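Two-component response regulator (Geobacillus stearothermophilus, PDB 6SWI) probably binds DNA through its C-terminal helix-turn-helix domain as a response regulator controlling arabinan utilization genes. Local coordinates at residues Ile14-Leu25 with Phe51-Lys62. Sequence-based numbering, arbitrary orientation.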
loop_
_atom_site.group_PDB
_atom_site.type_symbol
_atom_site.label_atom_id
_atom_site.label_comp_id
_atom_site.label_asym_id
_atom_site.label_seq_id
_atom_site.Cartn_x
_atom_site.Cartn_y
_atom_site.Cartn_z
ATOM N N ILE A 14 9.162 4.885 -3.558
ATOM C CA ILE A 14 8.001 4.010 -3.431
ATOM C C ILE A 14 6.925 4.674 -2.579
ATOM O O ILE A 14 5.728 4.593 -2.886
ATOM C CB ILE A 14 8.439 2.650 -2.853
ATOM C CG1 ILE A 14 9.416 1.941 -3.793
ATOM C CG2 ILE A 14 7.235 1.765 -2.584
ATOM C CD1 ILE A 14 10.258 0.910 -3.073
ATOM N N GLN A 15 7.338 5.338 -1.495
ATOM C CA GLN A 15 6.369 6.000 -0.571
ATOM C C GLN A 15 5.591 7.089 -1.316
ATOM O O GLN A 15 4.418 7.328 -0.980
ATOM C CB GLN A 15 7.082 6.553 0.668
ATOM C CG GLN A 15 7.543 5.463 1.627
ATOM C CD GLN A 15 8.487 5.924 2.713
ATOM O OE1 GLN A 15 9.152 6.951 2.606
ATOM N NE2 GLN A 15 8.567 5.140 3.770
ATOM N N LYS A 16 6.227 7.732 -2.290
ATOM C CA LYS A 16 5.561 8.775 -3.058
ATOM C C LYS A 16 4.757 8.236 -4.231
ATOM O O LYS A 16 3.755 8.855 -4.612
ATOM C CB LYS A 16 6.583 9.788 -3.586
ATOM C CG LYS A 16 6.888 10.936 -2.635
ATOM C CD LYS A 16 7.576 12.093 -3.346
ATOM C CE LYS A 16 8.964 11.713 -3.809
ATOM N NZ LYS A 16 9.714 12.875 -4.364
ATOM N N HIS A 17 5.159 7.103 -4.816
ATOM C CA HIS A 17 4.645 6.686 -6.114
ATOM C C HIS A 17 3.936 5.344 -6.105
ATOM O O HIS A 17 3.654 4.801 -7.177
ATOM C CB HIS A 17 5.749 6.730 -7.170
ATOM C CG HIS A 17 6.167 8.119 -7.494
ATOM N ND1 HIS A 17 7.403 8.636 -7.173
ATOM C CD2 HIS A 17 5.467 9.130 -8.056
ATOM C CE1 HIS A 17 7.455 9.898 -7.557
ATOM N NE2 HIS A 17 6.294 10.221 -8.097
ATOM N N PHE A 18 3.601 4.808 -4.935
ATOM C CA PHE A 18 2.940 3.510 -4.891
ATOM C C PHE A 18 1.610 3.508 -5.638
ATOM O O PHE A 18 1.135 2.435 -6.018
ATOM C CB PHE A 18 2.723 3.106 -3.437
ATOM C CG PHE A 18 1.769 4.000 -2.721
ATOM C CD1 PHE A 18 0.399 3.777 -2.783
ATOM C CD2 PHE A 18 2.230 5.088 -2.013
ATOM C CE1 PHE A 18 -0.478 4.616 -2.150
ATOM C CE2 PHE A 18 1.354 5.921 -1.374
ATOM C CZ PHE A 18 0.004 5.690 -1.434
ATOM N N SER A 19 0.990 4.677 -5.840
ATOM C CA SER A 19 -0.277 4.733 -6.563
ATOM C C SER A 19 -0.124 4.401 -8.040
ATOM O O SER A 19 -1.138 4.214 -8.722
ATOM C CB SER A 19 -0.923 6.116 -6.425
ATOM O OG SER A 19 -0.128 7.103 -7.054
ATOM N N GLN A 20 1.106 4.313 -8.542
ATOM C CA GLN A 20 1.368 4.122 -9.963
ATOM C C GLN A 20 1.441 2.633 -10.284
ATOM O O GLN A 20 2.310 1.919 -9.770
ATOM C CB GLN A 20 2.666 4.819 -10.361
ATOM C CG GLN A 20 2.637 6.303 -10.107
ATOM C CD GLN A 20 1.450 6.958 -10.780
ATOM O OE1 GLN A 20 1.309 6.899 -12.002
ATOM N NE2 GLN A 20 0.572 7.565 -9.985
ATOM N N SER A 21 0.520 2.167 -11.130
ATOM C CA SER A 21 0.440 0.737 -11.373
ATOM C C SER A 21 1.602 0.218 -12.206
ATOM O O SER A 21 1.753 -1.000 -12.314
ATOM C CB SER A 21 -0.882 0.355 -12.035
ATOM O OG SER A 21 -1.055 1.081 -13.234
ATOM N N ASP A 22 2.416 1.095 -12.793
ATOM C CA ASP A 22 3.595 0.681 -13.539
ATOM C C ASP A 22 4.877 0.751 -12.707
ATOM O O ASP A 22 5.974 0.618 -13.257
ATOM C CB ASP A 22 3.743 1.513 -14.817
ATOM C CG ASP A 22 3.996 2.985 -14.535
ATOM O OD1 ASP A 22 3.735 3.444 -13.402
ATOM O OD2 ASP A 22 4.466 3.687 -15.454
ATOM N N LEU A 23 4.772 0.944 -11.398
ATOM C CA LEU A 23 5.959 1.032 -10.554
ATOM C C LEU A 23 6.533 -0.365 -10.325
ATOM O O LEU A 23 5.862 -1.231 -9.750
ATOM C CB LEU A 23 5.601 1.700 -9.230
ATOM C CG LEU A 23 6.776 1.968 -8.287
ATOM C CD1 LEU A 23 7.768 2.932 -8.923
ATOM C CD2 LEU A 23 6.276 2.511 -6.964
ATOM N N THR A 24 7.772 -0.591 -10.765
ATOM C CA THR A 24 8.414 -1.888 -10.616
ATOM C C THR A 24 9.830 -1.692 -10.094
ATOM O O THR A 24 10.398 -0.601 -10.162
ATOM C CB THR A 24 8.539 -2.631 -11.948
ATOM O OG1 THR A 24 9.427 -1.895 -12.800
ATOM C CG2 THR A 24 7.172 -2.770 -12.620
ATOM N N LEU A 25 10.402 -2.783 -9.589
ATOM C CA LEU A 25 11.791 -2.754 -9.148
ATOM C C LEU A 25 12.696 -2.252 -10.259
ATOM O O LEU A 25 13.529 -1.356 -10.056
ATOM C CB LEU A 25 12.206 -4.155 -8.698
ATOM C CG LEU A 25 13.716 -4.277 -8.496
ATOM C CD1 LEU A 25 14.126 -3.789 -7.125
ATOM C CD2 LEU A 25 14.229 -5.681 -8.770
ATOM N N PHE A 51 11.347 -5.905 -2.619
ATOM C CA PHE A 51 10.692 -4.740 -3.203
ATOM C C PHE A 51 9.189 -4.953 -3.333
ATOM O O PHE A 51 8.394 -4.102 -2.923
ATOM C CB PHE A 51 11.320 -4.428 -4.565
ATOM C CG PHE A 51 10.699 -3.249 -5.268
ATOM C CD1 PHE A 51 9.550 -3.393 -6.022
ATOM C CD2 PHE A 51 11.288 -2.001 -5.190
ATOM C CE1 PHE A 51 8.986 -2.302 -6.672
ATOM C CE2 PHE A 51 10.744 -0.918 -5.839
ATOM C CZ PHE A 51 9.588 -1.066 -6.573
ATOM N N ILE A 52 8.768 -6.079 -3.913
ATOM C CA ILE A 52 7.343 -6.291 -4.156
ATOM C C ILE A 52 6.571 -6.354 -2.844
ATOM O O ILE A 52 5.454 -5.840 -2.737
ATOM C CB ILE A 52 7.113 -7.535 -5.037
ATOM C CG1 ILE A 52 5.632 -7.670 -5.386
ATOM C CG2 ILE A 52 7.631 -8.803 -4.366
ATOM C CD1 ILE A 52 5.105 -6.484 -6.132
ATOM N N HIS A 53 7.149 -6.997 -1.824
ATOM C CA HIS A 53 6.438 -7.079 -0.555
ATOM C C HIS A 53 6.365 -5.713 0.116
ATOM O O HIS A 53 5.337 -5.359 0.696
ATOM C CB HIS A 53 7.080 -8.120 0.354
ATOM C CG HIS A 53 6.943 -9.532 -0.129
ATOM N ND1 HIS A 53 5.899 -9.967 -0.920
ATOM C CD2 HIS A 53 7.733 -10.611 0.077
ATOM C CE1 HIS A 53 6.059 -11.253 -1.183
ATOM N NE2 HIS A 53 7.163 -11.667 -0.589
ATOM N N LEU A 54 7.443 -4.931 0.045
ATOM C CA LEU A 54 7.427 -3.579 0.592
ATOM C C LEU A 54 6.380 -2.725 -0.113
ATOM O O LEU A 54 5.570 -2.041 0.523
ATOM C CB LEU A 54 8.813 -2.962 0.423
ATOM C CG LEU A 54 8.947 -1.474 0.728
ATOM C CD1 LEU A 54 8.636 -1.210 2.192
ATOM C CD2 LEU A 54 10.338 -0.973 0.369
ATOM N N LEU A 55 6.387 -2.744 -1.442
ATOM C CA LEU A 55 5.425 -1.955 -2.202
ATOM C C LEU A 55 4.000 -2.397 -1.893
ATOM O O LEU A 55 3.098 -1.566 -1.703
ATOM C CB LEU A 55 5.730 -2.120 -3.687
ATOM C CG LEU A 55 4.777 -1.456 -4.680
ATOM C CD1 LEU A 55 4.659 0.040 -4.419
ATOM C CD2 LEU A 55 5.235 -1.736 -6.097
ATOM N N THR A 56 3.778 -3.710 -1.846
ATOM C CA THR A 56 2.439 -4.209 -1.552
ATOM C C THR A 56 1.990 -3.791 -0.159
ATOM O O THR A 56 0.837 -3.393 0.035
ATOM C CB THR A 56 2.390 -5.729 -1.724
ATOM O OG1 THR A 56 2.764 -6.068 -3.067
ATOM C CG2 THR A 56 0.999 -6.284 -1.431
ATOM N N LYS A 57 2.891 -3.863 0.821
ATOM C CA LYS A 57 2.530 -3.463 2.173
ATOM C C LYS A 57 2.122 -1.998 2.224
ATOM O O LYS A 57 1.106 -1.653 2.840
ATOM C CB LYS A 57 3.680 -3.736 3.137
ATOM C CG LYS A 57 3.330 -3.376 4.566
ATOM C CD LYS A 57 4.326 -3.966 5.534
ATOM C CE LYS A 57 5.725 -3.480 5.222
ATOM N NZ LYS A 57 6.711 -4.071 6.155
ATOM N N ILE A 58 2.887 -1.121 1.568
ATOM C CA ILE A 58 2.545 0.299 1.549
ATOM C C ILE A 58 1.190 0.508 0.893
ATOM O O ILE A 58 0.351 1.278 1.384
ATOM C CB ILE A 58 3.649 1.098 0.834
ATOM C CG1 ILE A 58 4.914 1.129 1.683
ATOM C CG2 ILE A 58 3.164 2.498 0.511
ATOM C CD1 ILE A 58 6.149 1.574 0.920
ATOM N N ARG A 59 0.953 -0.184 -0.223
ATOM C CA ARG A 59 -0.323 -0.059 -0.918
ATOM C C ARG A 59 -1.489 -0.520 -0.058
ATOM O O ARG A 59 -2.534 0.139 -0.022
ATOM C CB ARG A 59 -0.277 -0.861 -2.211
ATOM C CG ARG A 59 0.617 -0.240 -3.243
ATOM C CD ARG A 59 0.812 -1.148 -4.430
ATOM N NE ARG A 59 1.291 -0.384 -5.567
ATOM C CZ ARG A 59 1.734 -0.902 -6.704
ATOM N NH1 ARG A 59 1.805 -2.214 -6.861
ATOM N NH2 ARG A 59 2.110 -0.089 -7.679
ATOM N N MET A 60 -1.347 -1.663 0.612
ATOM C CA MET A 60 -2.472 -2.197 1.371
ATOM C C MET A 60 -2.746 -1.360 2.611
ATOM O O MET A 60 -3.908 -1.193 3.008
ATOM C CB MET A 60 -2.219 -3.668 1.713
ATOM C CG MET A 60 -2.128 -4.586 0.483
ATOM S SD MET A 60 -3.605 -4.553 -0.573
ATOM C CE MET A 60 -3.039 -3.607 -1.971
ATOM N N GLU A 61 -1.702 -0.802 3.222
ATOM C CA GLU A 61 -1.942 0.082 4.354
ATOM C C GLU A 61 -2.622 1.383 3.926
ATOM O O GLU A 61 -3.499 1.886 4.636
ATOM C CB GLU A 61 -0.664 0.298 5.155
ATOM C CG GLU A 61 -0.104 -1.024 5.698
ATOM C CD GLU A 61 -0.662 -1.409 7.064
ATOM O OE1 GLU A 61 -1.900 -1.355 7.245
ATOM O OE2 GLU A 61 0.134 -1.797 7.946
ATOM N N LYS A 62 -2.264 1.926 2.757
ATOM C CA LYS A 62 -2.995 3.087 2.246
ATOM C C LYS A 62 -4.439 2.723 1.931
ATOM O O LYS A 62 -5.362 3.499 2.207
ATOM C CB LYS A 62 -2.322 3.651 0.998
ATOM C CG LYS A 62 -3.039 4.859 0.424
ATOM C CD LYS A 62 -2.990 6.014 1.408
ATOM C CE LYS A 62 -3.563 7.261 0.806
ATOM N NZ LYS A 62 -3.356 8.439 1.698
HETATM O O HOH W 1 3.135 -1.773 -9.653
#
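Phe18 and Leu25, in the chain that leaves helix 5-17 and turns into helix 25-32, come alongside Arg59 and Phe51 of helix 51-69, with CA atoms 6.3 Å apart for Phe18 and Arg59 and 6.4 Å for Leu25 and Phe51. Ile14, from the last turn of its helix, is a knob in a hole formed by Phe51, Leu54, Leu55 and Ile58. Its branched shape suits the place: CD1 reaches Phe51 CE2 at 3.4 Å, while CG2 turns to Leu55 CD1 and Ile58 CD1. Phe51 suits its place by being flat: one face receives Leu25, CB lying 4.0 Å from the ring centroid in a CH-pi contact, and the edge meets Leu23 CG. With chi1 at 66°, CG of Phe18 sits between its own N and carbonyl carbon, which lays the broad ring across Ile58 CG2 and the CB and CG of Lys62; the amine of Lys62 continues to a salt bridge with Glu65. Arg59 is long enough, when extended, to bring several coplanar N-H groups to the loop. It runs antiparallel to the Phe18 side chain, and two nitrogens hold the single atom Phe18 O: NE donates at 2.9 Å along a fairly straight 159° path, on a lone pair, and NH2 adds a more bent bond of 3.2 Å. NH2 also donates to a water that in turn donates to Leu23 O and, weakly, to Ser21 O, while Leu55 CD2 lies against one guanidinium face. A leucine in place of Arg59 would probably leave Phe18 O without both donors and the loop from Phe18 to Leu23 less firmly held. In AraC-type domains a long helix joins two helix-turn-helix units, a role that helix 51-69 fits; here apolar packing seats the end of helix 5-17 and the start of helix 25-32 on it, and the buried Arg59 pins the loop between them through the backbone carbonyl of Phe18.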